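Local structure of novel antigen receptor (Ginglymostoma cirratum, 4Q97) at residues Gln82-Val94 with Ala98-Ser109. The protein probably serves as an antibody of the nurse shark, an antigen receptor of which this is the first constant domain, C1. Sequence-based numbering, arbitrary orientation.
Sequences QEWSRGSVYSCQV and ATSSNQRKEIRS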
ATOM      1  N   GLN A  82      -6.448  17.389 -10.164  1.00 50.45           N
ATOM      2  CA  GLN A  82      -7.497  18.397 -10.108  1.00 54.95           C
ATOM      3  C   GLN A  82      -8.306  18.266  -8.820  1.00 58.68           C
ATOM      4  O   GLN A  82      -8.439  19.221  -8.048  1.00 61.58           O
ATOM      5  CB  GLN A  82      -8.430  18.199 -11.305  1.00 58.08           C
ATOM      6  CG  GLN A  82      -9.118  19.455 -11.802  1.00 62.70           C
ATOM      7  CD  GLN A  82      -8.165  20.431 -12.465  1.00 64.92           C
ATOM      8  OE1 GLN A  82      -7.084  20.061 -12.931  1.00 56.94           O
ATOM      9  NE2 GLN A  82      -8.567  21.692 -12.511  1.00 74.92           N
ATOM     10  N   GLU A  83      -8.813  17.055  -8.597  1.00 56.13           N
ATOM     11  CA  GLU A  83      -9.713  16.744  -7.494  1.00 53.22           C
ATOM     12  C   GLU A  83      -9.023  16.686  -6.129  1.00 53.53           C
ATOM     13  O   GLU A  83      -9.676  16.455  -5.111  1.00 58.36           O
ATOM     14  CB  GLU A  83     -10.415  15.416  -7.782  1.00 53.96           C
ATOM     15  CG  GLU A  83     -11.441  15.486  -8.901  1.00 55.03           C
ATOM     16  CD  GLU A  83     -12.817  15.863  -8.394  1.00 59.31           C
ATOM     17  OE1 GLU A  83     -13.325  16.944  -8.772  1.00 59.45           O
ATOM     18  OE2 GLU A  83     -13.386  15.075  -7.609  1.00 61.67           O
ATOM     19  N   TRP A  84      -7.712  16.908  -6.106  1.00 49.84           N
ATOM     20  CA  TRP A  84      -6.938  16.775  -4.876  1.00 48.05           C
ATOM     21  C   TRP A  84      -6.837  18.064  -4.053  1.00 56.94           C
ATOM     22  O   TRP A  84      -6.870  18.002  -2.828  1.00 62.62           O
ATOM     23  CB  TRP A  84      -5.554  16.169  -5.165  1.00 42.33           C
ATOM     24  CG  TRP A  84      -4.653  16.026  -3.960  1.00 38.86           C
ATOM     25  CD1 TRP A  84      -3.456  16.655  -3.756  1.00 38.86           C
ATOM     26  CD2 TRP A  84      -4.875  15.204  -2.800  1.00 36.51           C
ATOM     27  NE1 TRP A  84      -2.920  16.281  -2.546  1.00 39.13           N
ATOM     28  CE2 TRP A  84      -3.769  15.394  -1.937  1.00 37.39           C
ATOM     29  CE3 TRP A  84      -5.901  14.330  -2.404  1.00 34.03           C
ATOM     30  CZ2 TRP A  84      -3.656  14.738  -0.702  1.00 36.19           C
ATOM     31  CZ3 TRP A  84      -5.789  13.681  -1.171  1.00 31.75           C
ATOM     32  CH2 TRP A  84      -4.672  13.889  -0.339  1.00 33.78           C
ATOM     33  N   SER A  85      -6.732  19.221  -4.706  1.00 67.40           N
ATOM     34  CA  SER A  85      -6.678  20.495  -3.967  1.00 87.68           C
ATOM     35  C   SER A  85      -7.968  21.318  -3.976  1.00 98.17           C
ATOM     36  O   SER A  85      -7.960  22.501  -3.618  1.00107.39           O
ATOM     37  CB  SER A  85      -5.484  21.356  -4.385  1.00 94.81           C
ATOM     38  OG  SER A  85      -4.391  21.152  -3.506  1.00 96.52           O
ATOM     39  N   ARG A  86      -9.073  20.685  -4.367  1.00101.09           N
ATOM     40  CA  ARG A  86     -10.401  21.260  -4.159  1.00 98.53           C
ATOM     41  C   ARG A  86     -10.734  21.220  -2.667  1.00 94.69           C
ATOM     42  O   ARG A  86     -11.891  21.396  -2.270  1.00 88.94           O
ATOM     43  CB  ARG A  86     -11.457  20.486  -4.953  1.00 97.95           C
ATOM     44  CG  ARG A  86     -11.391  20.680  -6.458  1.00 96.57           C
ATOM     45  CD  ARG A  86     -12.294  19.689  -7.176  1.00100.39           C
ATOM     46  NE  ARG A  86     -13.605  20.245  -7.511  1.00 97.14           N
ATOM     47  CZ  ARG A  86     -13.932  20.727  -8.707  1.00100.63           C
ATOM     48  NH1 ARG A  86     -15.150  21.209  -8.920  1.00 90.71           N
ATOM     49  NH2 ARG A  86     -13.045  20.725  -9.694  1.00 99.67           N
ATOM     50  N   GLY A  87      -9.708  20.987  -1.847  1.00 91.93           N
ATOM     51  CA  GLY A  87      -9.883  20.753  -0.420  1.00 88.42           C
ATOM     52  C   GLY A  87     -10.807  19.572  -0.206  1.00 80.48           C
ATOM     53  O   GLY A  87     -11.598  19.560   0.738  1.00 81.53           O
ATOM     54  N   SER A  88     -10.719  18.596  -1.110  1.00 74.23           N
ATOM     55  CA  SER A  88     -11.511  17.373  -1.034  1.00 67.44           C
ATOM     56  C   SER A  88     -11.013  16.495   0.104  1.00 64.70           C
ATOM     57  O   SER A  88      -9.807  16.408   0.350  1.00 69.33           O
ATOM     58  CB  SER A  88     -11.441  16.586  -2.351  1.00 62.51           C
ATOM     59  OG  SER A  88     -12.145  17.230  -3.402  1.00 58.03           O
ATOM     60  N   VAL A  89     -11.948  15.863   0.806  1.00 60.88           N
ATOM     61  CA  VAL A  89     -11.604  14.862   1.807  1.00 52.95           C
ATOM     62  C   VAL A  89     -11.897  13.487   1.247  1.00 46.09           C
ATOM     63  O   VAL A  89     -13.017  13.197   0.832  1.00 48.63           O
ATOM     64  CB  VAL A  89     -12.347  15.059   3.154  1.00 54.70           C
ATOM     65  CG1 VAL A  89     -13.855  15.161   2.965  1.00 59.46           C
ATOM     66  CG2 VAL A  89     -12.000  13.941   4.132  1.00 48.08           C
ATOM     67  N   TYR A  90     -10.875  12.644   1.228  1.00 42.35           N
ATOM     68  CA  TYR A  90     -11.066  11.264   0.847  1.00 39.63           C
ATOM     69  C   TYR A  90     -10.968  10.385   2.078  1.00 34.30           C
ATOM     70  O   TYR A  90     -10.094  10.576   2.928  1.00 32.43           O
ATOM     71  CB  TYR A  90     -10.045  10.850  -0.205  1.00 42.18           C
ATOM     72  CG  TYR A  90     -10.218  11.563  -1.525  1.00 44.47           C
ATOM     73  CD1 TYR A  90     -11.050  11.043  -2.513  1.00 48.10           C
ATOM     74  CD2 TYR A  90      -9.551  12.757  -1.786  1.00 42.42           C
ATOM     75  CE1 TYR A  90     -11.211  11.690  -3.726  1.00 50.95           C
ATOM     76  CE2 TYR A  90      -9.708  13.414  -2.996  1.00 45.12           C
ATOM     77  CZ  TYR A  90     -10.540  12.875  -3.961  1.00 50.49           C
ATOM     78  OH  TYR A  90     -10.703  13.515  -5.167  1.00 54.04           O
ATOM     79  N   SER A  91     -11.891   9.439   2.172  1.00 31.38           N
ATOM     80  CA  SER A  91     -11.899   8.478   3.258  1.00 30.64           C
ATOM     81  C   SER A  91     -12.091   7.079   2.692  1.00 28.76           C
ATOM     82  O   SER A  91     -12.818   6.894   1.718  1.00 28.43           O
ATOM     83  CB  SER A  91     -13.007   8.813   4.268  1.00 31.30           C
ATOM     84  OG  SER A  91     -14.301   8.731   3.680  1.00 32.54           O
ATOM     85  N   CYS A  92     -11.395   6.106   3.276  1.00 28.15           N
ATOM     86  CA  CYS A  92     -11.746   4.706   3.092  1.00 28.44           C
ATOM     87  C   CYS A  92     -12.342   4.193   4.399  1.00 30.07           C
ATOM     88  O   CYS A  92     -11.993   4.656   5.497  1.00 26.75           O
ATOM     89  CB  CYS A  92     -10.544   3.850   2.657  1.00 29.22           C
ATOM     90  SG  CYS A  92      -9.284   3.653   3.933  1.00 29.30           S
ATOM     91  N   GLN A  93     -13.249   3.237   4.257  1.00 32.91           N
ATOM     92  CA  GLN A  93     -13.987   2.684   5.368  1.00 34.49           C
ATOM     93  C   GLN A  93     -13.812   1.167   5.329  1.00 35.25           C
ATOM     94  O   GLN A  93     -13.990   0.541   4.279  1.00 34.51           O
ATOM     95  CB  GLN A  93     -15.457   3.105   5.268  1.00 40.07           C
ATOM     96  CG  GLN A  93     -16.309   2.768   6.482  1.00 47.47           C
ATOM     97  CD  GLN A  93     -17.193   3.920   6.940  1.00 54.03           C
ATOM     98  OE1 GLN A  93     -17.591   4.777   6.148  1.00 55.35           O
ATOM     99  NE2 GLN A  93     -17.504   3.942   8.231  1.00 49.91           N
ATOM    100  N   VAL A  94     -13.436   0.593   6.470  1.00 33.01           N
ATOM    101  CA  VAL A  94     -13.162  -0.841   6.571  1.00 30.62           C
ATOM    102  C   VAL A  94     -14.100  -1.545   7.560  1.00 30.74           C
ATOM    103  O   VAL A  94     -14.196  -1.163   8.733  1.00 30.94           O
ATOM    104  CB  VAL A  94     -11.695  -1.125   6.962  1.00 29.57           C
ATOM    105  CG1 VAL A  94     -11.398  -2.616   6.832  1.00 26.92           C
ATOM    106  CG2 VAL A  94     -10.734  -0.307   6.105  1.00 28.61           C
ATOM    107  N   ALA A  98     -16.579 -10.067  11.986  1.00 37.63           N
ATOM    108  CA  ALA A  98     -16.170 -10.989  13.047  1.00 35.96           C
ATOM    109  C   ALA A  98     -15.779 -10.268  14.337  1.00 34.58           C
ATOM    110  O   ALA A  98     -15.855 -10.837  15.427  1.00 37.14           O
ATOM    111  CB  ALA A  98     -15.041 -11.885  12.567  1.00 34.09           C
ATOM    112  N   THR A  99     -15.371  -9.012  14.198  1.00 31.43           N
ATOM    113  CA  THR A  99     -14.983  -8.179  15.330  1.00 29.06           C
ATOM    114  C   THR A  99     -16.007  -7.061  15.564  1.00 30.03           C
ATOM    115  O   THR A  99     -15.834  -6.235  16.464  1.00 27.60           O
ATOM    116  CB  THR A  99     -13.561  -7.599  15.133  1.00 28.63           C
ATOM    117  OG1 THR A  99     -13.143  -6.917  16.317  1.00 31.91           O
ATOM    118  CG2 THR A  99     -13.524  -6.620  13.978  1.00 26.41           C
ATOM    119  N   SER A 100     -17.075  -7.063  14.761  1.00 34.09           N
ATOM    120  CA  SER A 100     -18.104  -6.012  14.781  1.00 41.50           C
ATOM    121  C   SER A 100     -17.471  -4.626  14.669  1.00 42.20           C
ATOM    122  O   SER A 100     -17.799  -3.705  15.430  1.00 44.15           O
ATOM    123  CB  SER A 100     -18.992  -6.118  16.032  1.00 44.24           C
ATOM    124  OG  SER A 100     -20.054  -7.035  15.835  1.00 47.44           O
ATOM    125  N   SER A 101     -16.560  -4.490  13.710  1.00 41.90           N
ATOM    126  CA  SER A 101     -15.741  -3.296  13.597  1.00 43.50           C
ATOM    127  C   SER A 101     -16.049  -2.511  12.332  1.00 41.20           C
ATOM    128  O   SER A 101     -16.127  -3.074  11.239  1.00 40.78           O
ATOM    129  CB  SER A 101     -14.258  -3.664  13.632  1.00 40.80           C
ATOM    130  OG  SER A 101     -13.449  -2.522  13.837  1.00 38.45           O
ATOM    131  N   ASN A 102     -16.230  -1.205  12.502  1.00 41.11           N
ATOM    132  CA  ASN A 102     -16.347  -0.289  11.383  1.00 48.15           C
ATOM    133  C   ASN A 102     -15.328   0.816  11.543  1.00 47.03           C
ATOM    134  O   ASN A 102     -15.391   1.604  12.489  1.00 50.52           O
ATOM    135  CB  ASN A 102     -17.755   0.305  11.286  1.00 55.26           C
ATOM    136  CG  ASN A 102     -17.916   1.232  10.094  1.00 60.04           C
ATOM    137  OD1 ASN A 102     -18.687   2.192  10.140  1.00 68.36           O
ATOM    138  ND2 ASN A 102     -17.185   0.951   9.018  1.00 60.31           N
ATOM    139  N   GLN A 103     -14.382   0.866  10.616  1.00 41.41           N
ATOM    140  CA  GLN A 103     -13.308   1.834  10.703  1.00 37.67           C
ATOM    141  C   GLN A 103     -13.235   2.758   9.507  1.00 36.10           C
ATOM    142  O   GLN A 103     -13.644   2.401   8.405  1.00 35.00           O
ATOM    143  CB  GLN A 103     -11.980   1.129  10.922  1.00 36.75           C
ATOM    144  CG  GLN A 103     -11.670   0.940  12.392  1.00 38.28           C
ATOM    145  CD  GLN A 103     -10.295   0.376  12.608  1.00 37.08           C
ATOM    146  OE1 GLN A 103     -10.059  -0.798  12.359  1.00 39.32           O
ATOM    147  NE2 GLN A 103      -9.374   1.211  13.074  1.00 39.71           N
ATOM    148  N   ARG A 104     -12.716   3.957   9.754  1.00 35.16           N
ATOM    149  CA  ARG A 104     -12.541   4.969   8.723  1.00 36.54           C
ATOM    150  C   ARG A 104     -11.371   5.900   9.032  1.00 36.63           C
ATOM    151  O   ARG A 104     -11.143   6.278  10.185  1.00 40.16           O
ATOM    152  CB  ARG A 104     -13.827   5.777   8.537  1.00 37.75           C
ATOM    153  CG  ARG A 104     -14.368   6.399   9.812  1.00 49.41           C
ATOM    154  CD  ARG A 104     -15.854   6.679   9.694  1.00 64.12           C
ATOM    155  NE  ARG A 104     -16.540   6.463  10.966  1.00 78.02           N
ATOM    156  CZ  ARG A 104     -16.865   7.420  11.831  1.00 87.50           C
ATOM    157  NH1 ARG A 104     -17.489   7.098  12.957  1.00 96.63           N
ATOM    158  NH2 ARG A 104     -16.575   8.693  11.582  1.00 83.42           N
ATOM    159  N   LYS A 105     -10.628   6.251   7.988  1.00 34.34           N
ATOM    160  CA  LYS A 105      -9.602   7.287   8.061  1.00 31.91           C
ATOM    161  C   LYS A 105      -9.836   8.287   6.945  1.00 31.37           C
ATOM    162  O   LYS A 105     -10.216   7.915   5.834  1.00 31.24           O
ATOM    163  CB  LYS A 105      -8.204   6.678   7.933  1.00 29.03           C
ATOM    164  CG  LYS A 105      -7.791   5.796   9.101  1.00 28.25           C
ATOM    165  CD  LYS A 105      -7.341   6.610  10.306  1.00 29.48           C
ATOM    166  CE  LYS A 105      -6.496   5.760  11.244  1.00 29.10           C
ATOM    167  NZ  LYS A 105      -5.539   6.590  12.023  1.00 28.58           N
ATOM    168  N   GLU A 106      -9.619   9.560   7.243  1.00 32.31           N
ATOM    169  CA  GLU A 106      -9.798  10.617   6.259  1.00 33.98           C
ATOM    170  C   GLU A 106      -8.459  11.265   5.929  1.00 34.80           C
ATOM    171  O   GLU A 106      -7.539  11.265   6.754  1.00 36.03           O
ATOM    172  CB  GLU A 106     -10.798  11.665   6.761  1.00 36.87           C
ATOM    173  CG  GLU A 106     -10.463  12.254   8.124  1.00 41.44           C
ATOM    174  CD  GLU A 106     -11.203  13.544   8.420  1.00 48.31           C
ATOM    175  OE1 GLU A 106     -12.442  13.590   8.249  1.00 51.17           O
ATOM    176  OE2 GLU A 106     -10.539  14.516   8.837  1.00 55.29           O
ATOM    177  N   ILE A 107      -8.358  11.804   4.717  1.00 35.70           N
ATOM    178  CA  ILE A 107      -7.164  12.511   4.259  1.00 35.41           C
ATOM    179  C   ILE A 107      -7.588  13.632   3.313  1.00 39.39           C
ATOM    180  O   ILE A 107      -8.589  13.503   2.595  1.00 38.50           O
ATOM    181  CB  ILE A 107      -6.163  11.557   3.556  1.00 30.90           C
ATOM    182  CG1 ILE A 107      -4.715  12.035   3.745  1.00 32.07           C
ATOM    183  CG2 ILE A 107      -6.512  11.383   2.080  1.00 27.34           C
ATOM    184  CD1 ILE A 107      -3.664  11.099   3.176  1.00 29.95           C
ATOM    185  N   ARG A 108      -6.829  14.729   3.330  1.00 43.85           N
ATOM    186  CA  ARG A 108      -7.113  15.925   2.521  1.00 50.17           C
ATOM    187  C   ARG A 108      -5.781  16.511   2.032  1.00 50.42           C
ATOM    188  O   ARG A 108      -4.729  16.091   2.497  1.00 53.59           O
ATOM    189  CB  ARG A 108      -7.915  16.954   3.341  1.00 53.94           C
ATOM    190  CG  ARG A 108      -8.937  16.324   4.284  1.00 54.56           C
ATOM    191  CD  ARG A 108      -9.995  17.273   4.823  1.00 62.60           C
ATOM    192  NE  ARG A 108     -10.808  16.581   5.829  1.00 66.50           N
ATOM    193  CZ  ARG A 108     -12.024  16.948   6.231  1.00 69.55           C
ATOM    194  NH1 ARG A 108     -12.620  18.021   5.721  1.00 73.09           N
ATOM    195  NH2 ARG A 108     -12.651  16.225   7.149  1.00 59.76           N
ATOM    196  N   SER A 109      -5.818  17.466   1.103  1.00 52.63           N
ATOM    197  CA  SER A 109      -4.580  18.025   0.528  1.00 53.25           C
ATOM    198  C   SER A 109      -3.776  18.921   1.474  1.00 49.31           C
ATOM    199  O   SER A 109      -4.326  19.795   2.146  1.00 47.52           O
ATOM    200  CB  SER A 109      -4.853  18.746  -0.796  1.00 52.48           C
ATOM    201  OG  SER A 109      -6.074  19.468  -0.765  1.00 54.33           O
TER
HETATM  202  O   HOH W   1     -12.655  -2.146  11.083  1.00 33.48           O
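With chi1 at 178°, Trp84 swings CG trans to its own N and lays one face of the indole on Ser109, whose CB stands 3.7 Å from the centroid of the five-membered ring in a CH-pi contact; the six-membered ring meets CG2 of Ile107 at its edge. Ser109 is held there by its hydroxyl, OG donating to Trp84 O at 2.7 Å. Val89 and Arg108 run side by side: the arginine, extended from CG to NE, spreads one guanidinium face over CB and CG2 of the valine, NE lying 3.4 Å from Val89 CG2. Arg108 NH2 forms a salt bridge with Glu106 OE1 (2.9 Å), reaching it from above the carboxylate plane. Strands 89-96 and 101-108 form the antiparallel F-G hairpin of a C1-set immunoglobulin domain; 101-108 is the outermost strand of its sheet within the chain, and 89-96 lies between it and strand 44-49. Paired backbone bonds couple Tyr90 to Ile107 and Val94 to Gln103, Val94 N reaching Gln103 O at 2.7 Å; between them the Cys92-Lys105 pair is longer, Lys105 N to Cys92 O 3.3 Å, and the return bond from Cys92 N to Lys105 O is weak. Cys92 carries the disulfide to Cys33 of the facing sheet, while Tyr90, Val94 and Ile107 also turn inward, touching strand 28-38. Tyr90 OH and Ser88 OG grip Glu83 O from opposite faces of its carbonyl plane. Near the hairpin's other end, a water donates to Val94 O and accepts from Ser101 OG (2.9 Å).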